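Local coordinates for protein tRNA-splicing endonuclease (Sulfolobus tokodaii, PDB 2CV8) that probably removes introns from precursor tRNA, cutting at both splice sites to leave 2',3'-cyclic phosphate and 5'-hydroxyl ends, at residues B[51-59]-B[90-99]. Numbering follows the deposited sequence.
Sequences IEGVYLVKK and LYSVYEDLRE
Tyr55 drops its ring as a knob among Tyr94, Glu95, Arg98 and Glu99 of helix 90-99, reaching that hole because CG lies anti to the backbone N (chi1 -178°). Tyr94 turns an edge to the Tyr55 face in an offset T-shaped pair, ring planes 73° apart, while Arg98 CB supplies a CH-pi contact over a face of the Tyr55 ring, 4.1 Å from its centroid. A phenol suits this place, since its flat ring fills the hole and Tyr55 OH still donates to Glu99 OE2 at 2.6 Å, nearly along the acceptor's C-O axis. Lys59, its chain bent at chi2 and chi3, adds a salt bridge to the same carboxylate, NZ to Glu99 OE1 at 3.0 Å. Segments 51-58 and 90-99 cross at -51°, and their packing brings the N-terminal domain against the catalytic C-terminal domain of the endonuclease. An alanine in place of Tyr55 would probably leave a gap beside Tyr94 and Arg98, and the Glu99 carboxylate with Lys59 as its one partner across this contact. Reciprocally, Tyr91 is a knob among Ile51, Val54, Tyr55 and Lys58, with Val54 CG1 3.8 Å from its CE1. The branched Ile51 serves two neighbours: CG2 lies against Tyr94 CG at 3.4 Å, and CD1 meets Leu90 CB.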
loop_
_atom_site.group_PDB
_atom_site.type_symbol
_atom_site.label_atom_id
_atom_site.label_comp_id
_atom_site.label_asym_id
_atom_site.label_seq_id
_atom_site.Cartn_x
_atom_site.Cartn_y
_atom_site.Cartn_z
ATOM N N ILE B 51 -20.618 -5.126 12.550
ATOM C CA ILE B 51 -20.465 -5.095 11.100
ATOM C C ILE B 51 -21.276 -6.223 10.453
ATOM O O ILE B 51 -21.980 -5.999 9.473
ATOM C CB ILE B 51 -18.979 -5.198 10.701
ATOM C CG1 ILE B 51 -18.272 -3.893 11.052
ATOM C CG2 ILE B 51 -18.833 -5.441 9.220
ATOM C CD1 ILE B 51 -16.802 -3.898 10.720
ATOM N N GLU B 52 -21.181 -7.427 11.005
ATOM C CA GLU B 52 -21.930 -8.562 10.483
ATOM C C GLU B 52 -23.437 -8.385 10.725
ATOM O O GLU B 52 -24.261 -8.589 9.825
ATOM C CB GLU B 52 -21.476 -9.853 11.159
ATOM C CG GLU B 52 -20.065 -10.246 10.843
ATOM C CD GLU B 52 -19.719 -11.603 11.398
ATOM O OE1 GLU B 52 -19.738 -11.760 12.635
ATOM O OE2 GLU B 52 -19.433 -12.516 10.598
ATOM N N GLY B 53 -23.791 -8.017 11.954
ATOM C CA GLY B 53 -25.189 -7.827 12.288
ATOM C C GLY B 53 -25.885 -6.779 11.433
ATOM O O GLY B 53 -27.005 -6.990 10.961
ATOM N N VAL B 54 -25.226 -5.642 11.244
ATOM C CA VAL B 54 -25.791 -4.568 10.450
ATOM C C VAL B 54 -25.994 -5.063 9.017
ATOM O O VAL B 54 -26.998 -4.744 8.380
ATOM C CB VAL B 54 -24.870 -3.300 10.480
ATOM C CG1 VAL B 54 -25.388 -2.231 9.518
ATOM C CG2 VAL B 54 -24.830 -2.727 11.893
ATOM N N TYR B 55 -25.049 -5.856 8.515
ATOM C CA TYR B 55 -25.166 -6.387 7.160
ATOM C C TYR B 55 -26.386 -7.300 7.053
ATOM O O TYR B 55 -27.248 -7.097 6.189
ATOM C CB TYR B 55 -23.916 -7.180 6.767
ATOM C CG TYR B 55 -23.978 -7.709 5.349
ATOM C CD1 TYR B 55 -24.111 -6.836 4.270
ATOM C CD2 TYR B 55 -23.952 -9.079 5.086
ATOM C CE1 TYR B 55 -24.220 -7.308 2.967
ATOM C CE2 TYR B 55 -24.064 -9.564 3.782
ATOM C CZ TYR B 55 -24.199 -8.665 2.730
ATOM O OH TYR B 55 -24.321 -9.111 1.440
ATOM N N LEU B 56 -26.450 -8.302 7.936
ATOM C CA LEU B 56 -27.558 -9.250 7.947
ATOM C C LEU B 56 -28.919 -8.574 8.098
ATOM O O LEU B 56 -29.902 -8.981 7.465
ATOM C CB LEU B 56 -27.360 -10.278 9.059
ATOM C CG LEU B 56 -26.163 -11.208 8.838
ATOM C CD1 LEU B 56 -26.057 -12.194 9.999
ATOM C CD2 LEU B 56 -26.319 -11.948 7.510
ATOM N N VAL B 57 -28.987 -7.550 8.939
ATOM C CA VAL B 57 -30.238 -6.834 9.112
ATOM C C VAL B 57 -30.630 -6.232 7.763
ATOM O O VAL B 57 -31.748 -6.421 7.287
ATOM C CB VAL B 57 -30.102 -5.704 10.142
ATOM C CG1 VAL B 57 -31.244 -4.713 9.971
ATOM C CG2 VAL B 57 -30.094 -6.285 11.556
ATOM N N LYS B 58 -29.695 -5.513 7.152
ATOM C CA LYS B 58 -29.931 -4.885 5.862
ATOM C C LYS B 58 -30.338 -5.926 4.825
ATOM O O LYS B 58 -31.084 -5.625 3.896
ATOM C CB LYS B 58 -28.667 -4.163 5.397
ATOM C CG LYS B 58 -28.780 -3.469 4.052
ATOM C CD LYS B 58 -27.388 -3.215 3.488
ATOM C CE LYS B 58 -27.428 -2.578 2.106
ATOM N NZ LYS B 58 -27.820 -1.143 2.153
ATOM N N LYS B 59 -29.853 -7.151 4.986
ATOM C CA LYS B 59 -30.168 -8.221 4.042
ATOM C C LYS B 59 -31.505 -8.871 4.366
ATOM O O LYS B 59 -31.935 -9.806 3.675
ATOM C CB LYS B 59 -29.077 -9.302 4.056
ATOM C CG LYS B 59 -27.694 -8.831 3.633
ATOM C CD LYS B 59 -27.701 -8.095 2.291
ATOM C CE LYS B 59 -28.257 -8.951 1.184
ATOM N NZ LYS B 59 -28.095 -8.269 -0.135
ATOM N N LEU B 90 -14.983 0.312 7.458
ATOM C CA LEU B 90 -14.987 -1.140 7.660
ATOM C C LEU B 90 -16.264 -1.795 7.145
ATOM O O LEU B 90 -16.219 -2.864 6.537
ATOM C CB LEU B 90 -14.804 -1.485 9.139
ATOM C CG LEU B 90 -13.399 -1.280 9.717
ATOM C CD1 LEU B 90 -13.428 -1.537 11.195
ATOM C CD2 LEU B 90 -12.397 -2.187 9.026
ATOM N N TYR B 91 -17.406 -1.158 7.385
ATOM C CA TYR B 91 -18.661 -1.715 6.909
ATOM C C TYR B 91 -18.739 -1.583 5.386
ATOM O O TYR B 91 -19.289 -2.446 4.699
ATOM C CB TYR B 91 -19.865 -1.013 7.548
ATOM C CG TYR B 91 -21.178 -1.546 7.018
ATOM C CD1 TYR B 91 -21.670 -2.789 7.432
ATOM C CD2 TYR B 91 -21.883 -0.857 6.027
ATOM C CE1 TYR B 91 -22.831 -3.333 6.868
ATOM C CE2 TYR B 91 -23.033 -1.394 5.456
ATOM C CZ TYR B 91 -23.503 -2.631 5.881
ATOM O OH TYR B 91 -24.642 -3.157 5.311
ATOM N N SER B 92 -18.185 -0.501 4.858
ATOM C CA SER B 92 -18.203 -0.289 3.416
ATOM C C SER B 92 -17.486 -1.410 2.684
ATOM O O SER B 92 -17.997 -1.917 1.682
ATOM C CB SER B 92 -17.574 1.062 3.059
ATOM O OG SER B 92 -18.397 2.127 3.511
ATOM N N VAL B 93 -16.312 -1.805 3.179
ATOM C CA VAL B 93 -15.579 -2.889 2.532
ATOM C C VAL B 93 -16.254 -4.229 2.848
ATOM O O VAL B 93 -16.388 -5.085 1.968
ATOM C CB VAL B 93 -14.088 -2.970 2.986
ATOM C CG1 VAL B 93 -13.365 -4.066 2.200
ATOM C CG2 VAL B 93 -13.382 -1.650 2.760
ATOM N N TYR B 94 -16.682 -4.416 4.094
ATOM C CA TYR B 94 -17.335 -5.669 4.450
ATOM C C TYR B 94 -18.487 -5.933 3.501
ATOM O O TYR B 94 -18.550 -6.981 2.848
ATOM C CB TYR B 94 -17.904 -5.636 5.864
ATOM C CG TYR B 94 -18.526 -6.962 6.249
ATOM C CD1 TYR B 94 -17.754 -7.992 6.765
ATOM C CD2 TYR B 94 -19.870 -7.202 6.033
ATOM C CE1 TYR B 94 -18.304 -9.227 7.056
ATOM C CE2 TYR B 94 -20.437 -8.439 6.311
ATOM C CZ TYR B 94 -19.648 -9.450 6.821
ATOM O OH TYR B 94 -20.200 -10.684 7.043
ATOM N N GLU B 95 -19.398 -4.966 3.446
ATOM C CA GLU B 95 -20.586 -5.041 2.610
ATOM C C GLU B 95 -20.267 -5.258 1.134
ATOM O O GLU B 95 -20.786 -6.183 0.511
ATOM C CB GLU B 95 -21.397 -3.761 2.770
ATOM C CG GLU B 95 -22.671 -3.742 1.975
ATOM C CD GLU B 95 -23.328 -2.387 2.019
ATOM O OE1 GLU B 95 -22.699 -1.419 1.528
ATOM O OE2 GLU B 95 -24.461 -2.291 2.547
ATOM N N ASP B 96 -19.418 -4.393 0.583
ATOM C CA ASP B 96 -19.035 -4.468 -0.819
ATOM C C ASP B 96 -18.484 -5.840 -1.157
ATOM O O ASP B 96 -18.873 -6.451 -2.151
ATOM C CB ASP B 96 -17.994 -3.393 -1.125
ATOM C CG ASP B 96 -17.588 -3.348 -2.603
ATOM O OD1 ASP B 96 -16.504 -3.872 -2.949
ATOM O OD2 ASP B 96 -18.349 -2.777 -3.415
ATOM N N LEU B 97 -17.581 -6.332 -0.324
ATOM C CA LEU B 97 -16.999 -7.630 -0.568
ATOM C C LEU B 97 -18.024 -8.727 -0.386
ATOM O O LEU B 97 -18.081 -9.682 -1.166
ATOM C CB LEU B 97 -15.811 -7.860 0.361
ATOM C CG LEU B 97 -14.553 -7.070 -0.011
ATOM C CD1 LEU B 97 -13.381 -7.534 0.840
ATOM C CD2 LEU B 97 -14.237 -7.278 -1.485
ATOM N N ARG B 98 -18.844 -8.589 0.642
ATOM C CA ARG B 98 -19.858 -9.589 0.909
ATOM C C ARG B 98 -20.876 -9.594 -0.240
ATOM O O ARG B 98 -21.278 -10.647 -0.736
ATOM C CB ARG B 98 -20.547 -9.270 2.233
ATOM C CG ARG B 98 -21.086 -10.476 2.930
ATOM C CD ARG B 98 -19.997 -11.240 3.655
ATOM N NE ARG B 98 -20.383 -12.638 3.818
ATOM C CZ ARG B 98 -19.910 -13.458 4.750
ATOM N NH1 ARG B 98 -19.024 -13.042 5.635
ATOM N NH2 ARG B 98 -20.322 -14.708 4.789
ATOM N N GLU B 99 -21.265 -8.400 -0.674
ATOM C CA GLU B 99 -22.232 -8.247 -1.752
ATOM C C GLU B 99 -21.713 -8.844 -3.051
ATOM O O GLU B 99 -22.492 -9.256 -3.910
ATOM C CB GLU B 99 -22.561 -6.767 -1.948
ATOM C CG GLU B 99 -23.937 -6.526 -2.545
ATOM C CD GLU B 99 -25.068 -6.982 -1.638
ATOM O OE1 GLU B 99 -26.234 -6.970 -2.081
ATOM O OE2 GLU B 99 -24.800 -7.349 -0.478
#